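Side-chain contacts in GCN5-related N-acetyltransferase (Anabaena variabilis, PDB 2OZG), which binds coenzyme A and, as a GNAT-family enzyme, probably transfers acetyl groups to amines, possibly those of aminoglycosides: residues 24-27 and 28-32; 87-90 and 91-94. All coordinates share one frame; numbering follows the deposited sequence.

Contact 1: residues 24-27 and 28-32; sequences GNIL and EQCFV. With COA (coenzyme A), chain C.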
ATOM      1  N   GLY A  24     -14.283   7.056 -34.463  1.00 32.75           N
ATOM      2  CA  GLY A  24     -14.597   7.412 -33.093  1.00 33.02           C
ATOM      3  C   GLY A  24     -14.665   6.196 -32.219  1.00 35.44           C
ATOM      4  O   GLY A  24     -14.191   6.255 -31.103  1.00 34.60           O
ATOM      5  N   ASN A  25     -15.246   5.109 -32.735  1.00 32.34           N
ATOM      6  CA  ASN A  25     -15.270   3.821 -32.036  1.00 33.64           C
ATOM      7  C   ASN A  25     -13.885   3.252 -31.846  1.00 31.50           C
ATOM      8  O   ASN A  25     -13.569   2.710 -30.794  1.00 31.21           O
ATOM      9  CB  ASN A  25     -16.042   2.807 -32.848  1.00 34.89           C
ATOM     10  CG  ASN A  25     -17.470   3.008 -32.771  1.00 43.36           C
ATOM     11  OD1 ASN A  25     -17.962   3.779 -31.936  1.00 55.58           O
ATOM     12  ND2 ASN A  25     -18.197   2.329 -33.651  1.00 45.34           N
ATOM     13  N   ILE A  26     -13.067   3.339 -32.894  1.00 33.31           N
ATOM     14  CA  ILE A  26     -11.701   2.842 -32.792  1.00 31.83           C
ATOM     15  C   ILE A  26     -10.962   3.648 -31.741  1.00 34.07           C
ATOM     16  O   ILE A  26     -10.227   3.077 -30.910  1.00 35.66           O
ATOM     17  CB  ILE A  26     -10.934   2.948 -34.131  1.00 32.53           C
ATOM     18  CG1 ILE A  26     -11.474   1.921 -35.105  1.00 28.53           C
ATOM     19  CG2 ILE A  26      -9.462   2.719 -33.915  1.00 31.56           C
ATOM     20  CD1 ILE A  26     -10.961   2.111 -36.496  1.00 33.41           C
ATOM     21  N   LEU A  27     -11.158   4.971 -31.755  1.00 34.69           N
ATOM     22  CA  LEU A  27     -10.512   5.851 -30.759  1.00 34.64           C
ATOM     23  C   LEU A  27     -10.971   5.530 -29.328  1.00 34.71           C
ATOM     24  O   LEU A  27     -10.153   5.474 -28.427  1.00 34.16           O
ATOM     25  CB  LEU A  27     -10.716   7.326 -31.113  1.00 35.42           C
ATOM     26  CG  LEU A  27     -10.040   7.764 -32.427  1.00 39.29           C
ATOM     27  CD1 LEU A  27      -9.997   9.305 -32.500  1.00 43.36           C
ATOM     28  CD2 LEU A  27      -8.594   7.213 -32.675  1.00 39.56           C
ATOM     29  N   GLU A  28     -12.262   5.278 -29.122  1.00 37.89           N
ATOM     30  CA  GLU A  28     -12.738   4.853 -27.798  1.00 37.46           C
ATOM     31  C   GLU A  28     -12.057   3.586 -27.280  1.00 34.44           C
ATOM     32  O   GLU A  28     -11.715   3.453 -26.075  1.00 35.32           O
ATOM     33  CB  GLU A  28     -14.217   4.579 -27.801  1.00 39.06           C
ATOM     34  CG  GLU A  28     -15.006   5.793 -27.842  1.00 49.34           C
ATOM     35  CD  GLU A  28     -16.503   5.560 -27.696  1.00 63.14           C
ATOM     36  OE1 GLU A  28     -16.927   4.418 -27.324  1.00 62.02           O
ATOM     37  OE2 GLU A  28     -17.241   6.560 -27.941  1.00 70.60           O
ATOM     38  N   GLN A  29     -11.873   2.647 -28.179  1.00 31.78           N
ATOM     39  CA  GLN A  29     -11.225   1.407 -27.834  1.00 35.76           C
ATOM     40  C   GLN A  29      -9.758   1.643 -27.539  1.00 33.21           C
ATOM     41  O   GLN A  29      -9.266   1.242 -26.507  1.00 34.82           O
ATOM     42  CB  GLN A  29     -11.415   0.380 -28.942  1.00 34.73           C
ATOM     43  CG  GLN A  29     -10.672  -0.924 -28.754  1.00 37.74           C
ATOM     44  CD  GLN A  29     -11.211  -1.986 -29.712  1.00 39.32           C
ATOM     45  OE1 GLN A  29     -11.984  -1.667 -30.613  1.00 42.44           O
ATOM     46  NE2 GLN A  29     -10.830  -3.226 -29.514  1.00 33.13           N
ATOM     47  N   CYS A  30      -9.065   2.282 -28.460  1.00 35.46           N
ATOM     48  CA  CYS A  30      -7.655   2.554 -28.293  1.00 34.83           C
ATOM     49  C   CYS A  30      -7.292   3.255 -26.999  1.00 36.43           C
ATOM     50  O   CYS A  30      -6.370   2.843 -26.312  1.00 35.83           O
ATOM     51  CB  CYS A  30      -7.131   3.369 -29.457  1.00 33.05           C
ATOM     52  SG  CYS A  30      -7.020   2.472 -30.980  1.00 37.20           S
ATOM     53  N   PHE A  31      -8.022   4.307 -26.668  1.00 35.20           N
ATOM     54  CA  PHE A  31      -7.739   5.091 -25.499  1.00 34.93           C
ATOM     55  C   PHE A  31      -8.513   4.753 -24.261  1.00 35.43           C
ATOM     56  O   PHE A  31      -8.437   5.467 -23.297  1.00 38.24           O
ATOM     57  CB  PHE A  31      -7.873   6.554 -25.907  1.00 34.66           C
ATOM     58  CG  PHE A  31      -6.874   6.899 -26.934  1.00 40.15           C
ATOM     59  CD1 PHE A  31      -5.537   6.967 -26.581  1.00 43.72           C
ATOM     60  CD2 PHE A  31      -7.214   7.013 -28.250  1.00 34.08           C
ATOM     61  CE1 PHE A  31      -4.597   7.206 -27.499  1.00 45.35           C
ATOM     62  CE2 PHE A  31      -6.261   7.253 -29.187  1.00 40.34           C
ATOM     63  CZ  PHE A  31      -4.950   7.342 -28.819  1.00 41.54           C
ATOM     64  N   VAL A  32      -9.287   3.671 -24.317  1.00 35.55           N
ATOM     65  CA  VAL A  32     -10.075   3.172 -23.195  1.00 35.61           C
ATOM     66  C   VAL A  32     -10.997   4.267 -22.679  1.00 38.09           C
ATOM     67  O   VAL A  32     -11.026   4.541 -21.484  1.00 34.58           O
ATOM     68  CB  VAL A  32      -9.150   2.591 -22.053  1.00 33.09           C
ATOM     69  CG1 VAL A  32      -9.977   1.682 -21.118  1.00 36.58           C
ATOM     70  CG2 VAL A  32      -8.026   1.792 -22.667  1.00 36.04           C
TER
HETATM   71  N1A COA C 500       5.387  -0.364 -28.301  1.00 72.97           N
HETATM   72  C2A COA C 500       6.551  -0.147 -28.942  1.00 79.48           C
HETATM   73  N3A COA C 500       6.624  -0.061 -30.286  1.00 74.96           N
HETATM   74  C4A COA C 500       5.496  -0.206 -31.023  1.00 77.54           C
HETATM   75  C5A COA C 500       4.272  -0.444 -30.405  1.00 75.06           C
HETATM   76  C6A COA C 500       4.241  -0.522 -28.999  1.00 74.14           C
HETATM   77  N6A COA C 500       3.112  -0.743 -28.291  1.00 70.32           N
HETATM   78  N7A COA C 500       3.362  -0.548 -31.404  1.00 74.41           N
HETATM   79  C8A COA C 500       4.002  -0.384 -32.590  1.00 72.82           C
HETATM   80  N9A COA C 500       5.305  -0.172 -32.341  1.00 74.61           N
HETATM   81  C1B COA C 500       6.429   0.068 -33.295  1.00 73.86           C
HETATM   82  C2B COA C 500       6.915  -1.229 -33.938  1.00 71.79           C
HETATM   83  O2B COA C 500       7.895  -1.918 -33.128  1.00 66.78           O
HETATM   84  C3B COA C 500       7.418  -0.755 -35.296  1.00 69.93           C
HETATM   85  O3B COA C 500       8.840  -0.573 -35.330  1.00 76.99           O
HETATM   86  P3B COA C 500       9.800  -1.720 -35.980  1.00 85.01           P
HETATM   87  O7A COA C 500       9.636  -1.524 -37.478  1.00 67.30           O
HETATM   88  O8A COA C 500      11.168  -1.408 -35.381  1.00 84.60           O
HETATM   89  O9A COA C 500       9.224  -3.056 -35.529  1.00 82.85           O
HETATM   90  C4B COA C 500       6.694   0.558 -35.582  1.00 68.87           C
HETATM   91  O4B COA C 500       6.057   0.957 -34.361  1.00 64.66           O
HETATM   92  C5B COA C 500       5.660   0.421 -36.701  1.00 61.09           C
HETATM   93  O5B COA C 500       4.623  -0.471 -36.266  1.00 62.93           O
HETATM   94  P1A COA C 500       3.103  -0.447 -36.854  1.00 65.38           P
HETATM   95  O1A COA C 500       2.976   0.646 -37.889  1.00 45.04           O
HETATM   96  O2A COA C 500       2.747  -1.880 -37.251  1.00 66.33           O
HETATM   97  O3A COA C 500       2.246  -0.092 -35.507  1.00 62.15           O
HETATM   98  P2A COA C 500       0.721  -0.615 -35.203  1.00 59.06           P
HETATM   99  O4A COA C 500      -0.045  -0.489 -36.523  1.00 50.41           O
HETATM  100  O5A COA C 500       0.825  -1.998 -34.562  1.00 49.76           O
HETATM  101  O6A COA C 500       0.192   0.505 -34.093  1.00 59.59           O
HETATM  102  CBP COA C 500      -0.755   1.388 -31.870  1.00 58.91           C
HETATM  103  CCP COA C 500      -0.594   0.240 -32.891  1.00 67.70           C
HETATM  104  CDP COA C 500      -0.751   2.677 -32.689  1.00 58.05           C
HETATM  105  CEP COA C 500       0.544   1.413 -31.070  1.00 60.18           C
HETATM  106  CAP COA C 500      -2.109   1.178 -31.050  1.00 63.72           C
HETATM  107  OAP COA C 500      -3.201   2.044 -31.512  1.00 30.26           O
HETATM  108  C9P COA C 500      -2.186   1.198 -29.498  1.00 70.14           C
HETATM  109  O9P COA C 500      -1.862   0.127 -28.749  1.00 81.40           O
HETATM  110  N8P COA C 500      -2.677   2.223 -28.772  1.00 83.12           N
HETATM  111  C7P COA C 500      -3.167   3.575 -29.044  1.00 80.09           C
HETATM  112  C6P COA C 500      -2.231   4.401 -28.176  1.00 81.06           C
HETATM  113  C5P COA C 500      -1.133   5.035 -29.017  1.00 92.48           C
HETATM  114  O5P COA C 500      -0.486   4.370 -29.823  1.00 95.29           O
HETATM  115  N4P COA C 500      -0.885   6.338 -28.816  1.00 91.87           N
HETATM  116  C3P COA C 500       0.134   7.140 -29.486  1.00 86.29           C
HETATM  117  C2P COA C 500      -0.090   8.557 -29.005  1.00 86.89           C
HETATM  118  S1P COA C 500      -1.653   9.243 -29.695  1.00 84.39           S
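Gly24 O takes two donors: Glu28 N one helical turn on, at 2.9 Å, and the hydroxyl OG of Ser38. The same i to i+4 pattern repeats at each of the next residues, and the straightest bond runs from Cys30 N to Ile26 O, 2.8 Å with an angle of 174° at the hydrogen. Phe31 N still reaches Leu27 O, yet its residue already leaves helical angles. Val32, with positive phi, is the C-prime residue of a Schellman motif that ends the helix, its N bonding to Gln29 O.

On the flank of this last turn the Leu27 and Phe31 side chains run alongside each other. CD2 of Leu27 meets CE2 of the Phe31 ring at 4.2 Å, and Leu27 O sits at the ring's edge, 3.3 Å from Phe31 CD2. With CG opposite the carbonyl carbon (chi1 -63°), the ring reaches the pantetheine arm of coenzyme A: CE1 of Phe31 is 3.7 Å from C6P, and its CZ is 3.9 Å from the sulfur S1P. Replacing the ring with an alanine would probably open a gap beside Leu27 and leave this thiol end of the cofactor freer to shift. One residue earlier, Cys30 SG rests on Ile26 CG2 at 3.8 Å. The amide of Gln29 is engaged across the interface, its NE2 bonded to Tyr204 OH of the second subunit.

The segment thus closes helix 20-30 of the GNAT domain at the cofactor pocket, with Leu27 and Phe31 packed on Ala84 of strand 75-87, Ile26 on Ala88 just beyond that strand, and Ser38 coming from helix 37-45.

Contact 2: residues 87-90 and 91-94; sequences IAPE and YRGD. With COA (coenzyme A), chain C.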
ATOM      1  N   ILE A  87      -4.800   2.604 -33.973  1.00 31.31           N
ATOM      2  CA  ILE A  87      -5.033   1.525 -34.948  1.00 29.12           C
ATOM      3  C   ILE A  87      -5.834   0.462 -34.223  1.00 30.41           C
ATOM      4  O   ILE A  87      -5.439   0.031 -33.177  1.00 34.44           O
ATOM      5  CB  ILE A  87      -3.704   0.897 -35.420  1.00 27.91           C
ATOM      6  CG1 ILE A  87      -2.770   1.972 -35.953  1.00 31.34           C
ATOM      7  CG2 ILE A  87      -3.922  -0.161 -36.470  1.00 32.01           C
ATOM      8  CD1 ILE A  87      -3.269   2.666 -37.280  1.00 25.33           C
ATOM      9  N   ALA A  88      -6.950   0.043 -34.792  1.00 31.19           N
ATOM     10  CA  ALA A  88      -7.794  -0.986 -34.195  1.00 32.32           C
ATOM     11  C   ALA A  88      -6.931  -2.214 -33.984  1.00 35.04           C
ATOM     12  O   ALA A  88      -6.126  -2.593 -34.836  1.00 36.53           O
ATOM     13  CB  ALA A  88      -8.994  -1.277 -35.132  1.00 33.12           C
ATOM     14  N   PRO A  89      -7.136  -2.891 -32.880  1.00 35.50           N
ATOM     15  CA  PRO A  89      -6.142  -3.900 -32.530  1.00 34.30           C
ATOM     16  C   PRO A  89      -5.983  -5.000 -33.551  1.00 34.59           C
ATOM     17  O   PRO A  89      -4.883  -5.486 -33.731  1.00 35.20           O
ATOM     18  CB  PRO A  89      -6.607  -4.399 -31.164  1.00 34.74           C
ATOM     19  CG  PRO A  89      -8.072  -4.164 -31.174  1.00 38.65           C
ATOM     20  CD  PRO A  89      -8.251  -2.852 -31.930  1.00 37.36           C
ATOM     21  N   GLU A  90      -7.036  -5.329 -34.286  1.00 33.16           N
ATOM     22  CA  GLU A  90      -6.918  -6.365 -35.285  1.00 34.68           C
ATOM     23  C   GLU A  90      -5.996  -5.993 -36.448  1.00 35.61           C
ATOM     24  O   GLU A  90      -5.625  -6.855 -37.232  1.00 33.07           O
ATOM     25  CB  GLU A  90      -8.294  -6.780 -35.825  1.00 35.20           C
ATOM     26  CG  GLU A  90      -9.055  -5.749 -36.643  1.00 34.07           C
ATOM     27  CD  GLU A  90     -10.004  -4.834 -35.836  1.00 41.89           C
ATOM     28  OE1 GLU A  90      -9.799  -4.578 -34.641  1.00 36.75           O
ATOM     29  OE2 GLU A  90     -10.972  -4.358 -36.448  1.00 47.89           O
ATOM     30  N   TYR A  91      -5.626  -4.719 -36.576  1.00 37.24           N
ATOM     31  CA  TYR A  91      -4.751  -4.296 -37.678  1.00 34.94           C
ATOM     32  C   TYR A  91      -3.328  -3.967 -37.231  1.00 32.91           C
ATOM     33  O   TYR A  91      -2.494  -3.548 -38.013  1.00 33.80           O
ATOM     34  CB  TYR A  91      -5.383  -3.104 -38.395  1.00 35.35           C
ATOM     35  CG  TYR A  91      -6.703  -3.432 -39.047  1.00 35.25           C
ATOM     36  CD1 TYR A  91      -6.764  -4.376 -40.065  1.00 43.34           C
ATOM     37  CD2 TYR A  91      -7.874  -2.773 -38.694  1.00 35.12           C
ATOM     38  CE1 TYR A  91      -7.968  -4.690 -40.690  1.00 46.84           C
ATOM     39  CE2 TYR A  91      -9.092  -3.077 -39.332  1.00 33.89           C
ATOM     40  CZ  TYR A  91      -9.121  -4.037 -40.326  1.00 39.20           C
ATOM     41  OH  TYR A  91     -10.290  -4.374 -40.973  1.00 45.21           O
ATOM     42  N   ARG A  92      -3.055  -4.146 -35.960  1.00 33.53           N
ATOM     43  CA  ARG A  92      -1.749  -3.833 -35.414  1.00 33.10           C
ATOM     44  C   ARG A  92      -0.629  -4.786 -35.819  1.00 31.36           C
ATOM     45  O   ARG A  92      -0.879  -5.863 -36.249  1.00 27.39           O
ATOM     46  CB  ARG A  92      -1.865  -3.803 -33.914  1.00 38.38           C
ATOM     47  CG  ARG A  92      -2.711  -2.618 -33.471  1.00 32.90           C
ATOM     48  CD  ARG A  92      -2.743  -2.458 -31.963  1.00 35.12           C
ATOM     49  NE  ARG A  92      -3.762  -1.483 -31.628  1.00 33.09           N
ATOM     50  CZ  ARG A  92      -4.370  -1.354 -30.452  1.00 36.21           C
ATOM     51  NH1 ARG A  92      -4.107  -2.152 -29.406  1.00 39.12           N
ATOM     52  NH2 ARG A  92      -5.317  -0.457 -30.358  1.00 29.98           N
ATOM     53  N   GLY A  93       0.619  -4.358 -35.698  1.00 37.32           N
ATOM     54  CA  GLY A  93       1.764  -5.223 -36.052  1.00 37.86           C
ATOM     55  C   GLY A  93       1.924  -5.438 -37.553  1.00 38.80           C
ATOM     56  O   GLY A  93       2.637  -6.333 -37.975  1.00 39.05           O
ATOM     57  N   ASP A  94       1.280  -4.594 -38.356  1.00 38.50           N
ATOM     58  CA  ASP A  94       1.287  -4.742 -39.802  1.00 39.52           C
ATOM     59  C   ASP A  94       1.744  -3.466 -40.520  1.00 34.05           C
ATOM     60  O   ASP A  94       1.550  -3.335 -41.691  1.00 34.92           O
ATOM     61  CB  ASP A  94      -0.131  -5.118 -40.243  1.00 40.69           C
ATOM     62  CG  ASP A  94      -0.171  -5.846 -41.583  1.00 49.67           C
ATOM     63  OD1 ASP A  94       0.749  -6.643 -41.847  1.00 50.89           O
ATOM     64  OD2 ASP A  94      -1.138  -5.636 -42.360  1.00 58.07           O
TER
HETATM   65  N1A COA C 500       5.387  -0.364 -28.301  1.00 72.97           N
HETATM   66  C2A COA C 500       6.551  -0.147 -28.942  1.00 79.48           C
HETATM   67  N3A COA C 500       6.624  -0.061 -30.286  1.00 74.96           N
HETATM   68  C4A COA C 500       5.496  -0.206 -31.023  1.00 77.54           C
HETATM   69  C5A COA C 500       4.272  -0.444 -30.405  1.00 75.06           C
HETATM   70  C6A COA C 500       4.241  -0.522 -28.999  1.00 74.14           C
HETATM   71  N6A COA C 500       3.112  -0.743 -28.291  1.00 70.32           N
HETATM   72  N7A COA C 500       3.362  -0.548 -31.404  1.00 74.41           N
HETATM   73  C8A COA C 500       4.002  -0.384 -32.590  1.00 72.82           C
HETATM   74  N9A COA C 500       5.305  -0.172 -32.341  1.00 74.61           N
HETATM   75  C1B COA C 500       6.429   0.068 -33.295  1.00 73.86           C
HETATM   76  C2B COA C 500       6.915  -1.229 -33.938  1.00 71.79           C
HETATM   77  O2B COA C 500       7.895  -1.918 -33.128  1.00 66.78           O
HETATM   78  C3B COA C 500       7.418  -0.755 -35.296  1.00 69.93           C
HETATM   79  O3B COA C 500       8.840  -0.573 -35.330  1.00 76.99           O
HETATM   80  P3B COA C 500       9.800  -1.720 -35.980  1.00 85.01           P
HETATM   81  O7A COA C 500       9.636  -1.524 -37.478  1.00 67.30           O
HETATM   82  O8A COA C 500      11.168  -1.408 -35.381  1.00 84.60           O
HETATM   83  O9A COA C 500       9.224  -3.056 -35.529  1.00 82.85           O
HETATM   84  C4B COA C 500       6.694   0.558 -35.582  1.00 68.87           C
HETATM   85  O4B COA C 500       6.057   0.957 -34.361  1.00 64.66           O
HETATM   86  C5B COA C 500       5.660   0.421 -36.701  1.00 61.09           C
HETATM   87  O5B COA C 500       4.623  -0.471 -36.266  1.00 62.93           O
HETATM   88  P1A COA C 500       3.103  -0.447 -36.854  1.00 65.38           P
HETATM   89  O1A COA C 500       2.976   0.646 -37.889  1.00 45.04           O
HETATM   90  O2A COA C 500       2.747  -1.880 -37.251  1.00 66.33           O
HETATM   91  O3A COA C 500       2.246  -0.092 -35.507  1.00 62.15           O
HETATM   92  P2A COA C 500       0.721  -0.615 -35.203  1.00 59.06           P
HETATM   93  O4A COA C 500      -0.045  -0.489 -36.523  1.00 50.41           O
HETATM   94  O5A COA C 500       0.825  -1.998 -34.562  1.00 49.76           O
HETATM   95  O6A COA C 500       0.192   0.505 -34.093  1.00 59.59           O
HETATM   96  CBP COA C 500      -0.755   1.388 -31.870  1.00 58.91           C
HETATM   97  CCP COA C 500      -0.594   0.240 -32.891  1.00 67.70           C
HETATM   98  CDP COA C 500      -0.751   2.677 -32.689  1.00 58.05           C
HETATM   99  CEP COA C 500       0.544   1.413 -31.070  1.00 60.18           C
HETATM  100  CAP COA C 500      -2.109   1.178 -31.050  1.00 63.72           C
HETATM  101  OAP COA C 500      -3.201   2.044 -31.512  1.00 30.26           O
HETATM  102  C9P COA C 500      -2.186   1.198 -29.498  1.00 70.14           C
HETATM  103  O9P COA C 500      -1.862   0.127 -28.749  1.00 81.40           O
HETATM  104  N8P COA C 500      -2.677   2.223 -28.772  1.00 83.12           N
HETATM  105  C7P COA C 500      -3.167   3.575 -29.044  1.00 80.09           C
HETATM  106  C6P COA C 500      -2.231   4.401 -28.176  1.00 81.06           C
HETATM  107  C5P COA C 500      -1.133   5.035 -29.017  1.00 92.48           C
HETATM  108  O5P COA C 500      -0.486   4.370 -29.823  1.00 95.29           O
HETATM  109  N4P COA C 500      -0.885   6.338 -28.816  1.00 91.87           N
HETATM  110  C3P COA C 500       0.134   7.140 -29.486  1.00 86.29           C
HETATM  111  C2P COA C 500      -0.090   8.557 -29.005  1.00 86.89           C
HETATM  112  S1P COA C 500      -1.653   9.243 -29.695  1.00 84.39           S
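Ile87 to Arg92 fold back through a short 3-10 turn, in which Tyr91 N bonds to Ala88 O at 2.8 Å and Arg92 N, above the plane of the Pro89 carbonyl, to Pro89 O at 3.2 Å. This turn leads into the R-x-x-G-x-A form of the GNAT pyrophosphate-binding loop, which begins at Arg92.

Arg92 doubles back on the turn. Extended from CG to NE, it brings its guanidinium edge to Ile87 O; that oxygen, itself close to the guanidinium plane, accepts from NE at 2.7 Å and NH2 at 2.9 Å. Two bonds to one oxygen should fix the rotation of the group. Pro89 CA lies over one face, and the coenzyme carbonyl O9P over the other, 3.2 Å above the plane. NH1 is held by Asn251 O of the second subunit.

The Glu90 and Tyr91 side chains run along each other's flank. Glu90 CG stands over the Tyr91 ring in a CH-pi contact, 3.8 Å from the centroid, the glutamate chain bending at chi2 (-91°). OE1 of Glu90 bonds to Tyr204 OH of the second subunit.

Two backbone amides of residues 87-94 hold the cofactor: Ile87 N meets OAP at 3.0 Å, and Gly93 N meets the phosphate oxygen O5A at 2.6 Å.

In the fold
Contact 1 comes first along the chain, at the end of helix 20-30; contact 2 follows strand 75-87 and precedes helix 96-110. Their centres are about 13 Å apart within the same GNAT domain, and they touch directly: Cys30 SG lies 3.4 Å from Arg92 NH2, and Gln29 NE2 is 3.4 Å from Pro89 CG. Together they line one run of the coenzyme, Phe31 beside the thiol end and Cys30 near the pantetheine hydroxyl, residues 87-93 from that hydroxyl and its neighbouring carbonyl to the pyrophosphate. One tyrosine of the second subunit bonds to a side chain from each contact, so this wall of the cofactor pocket is also part of the subunit interface.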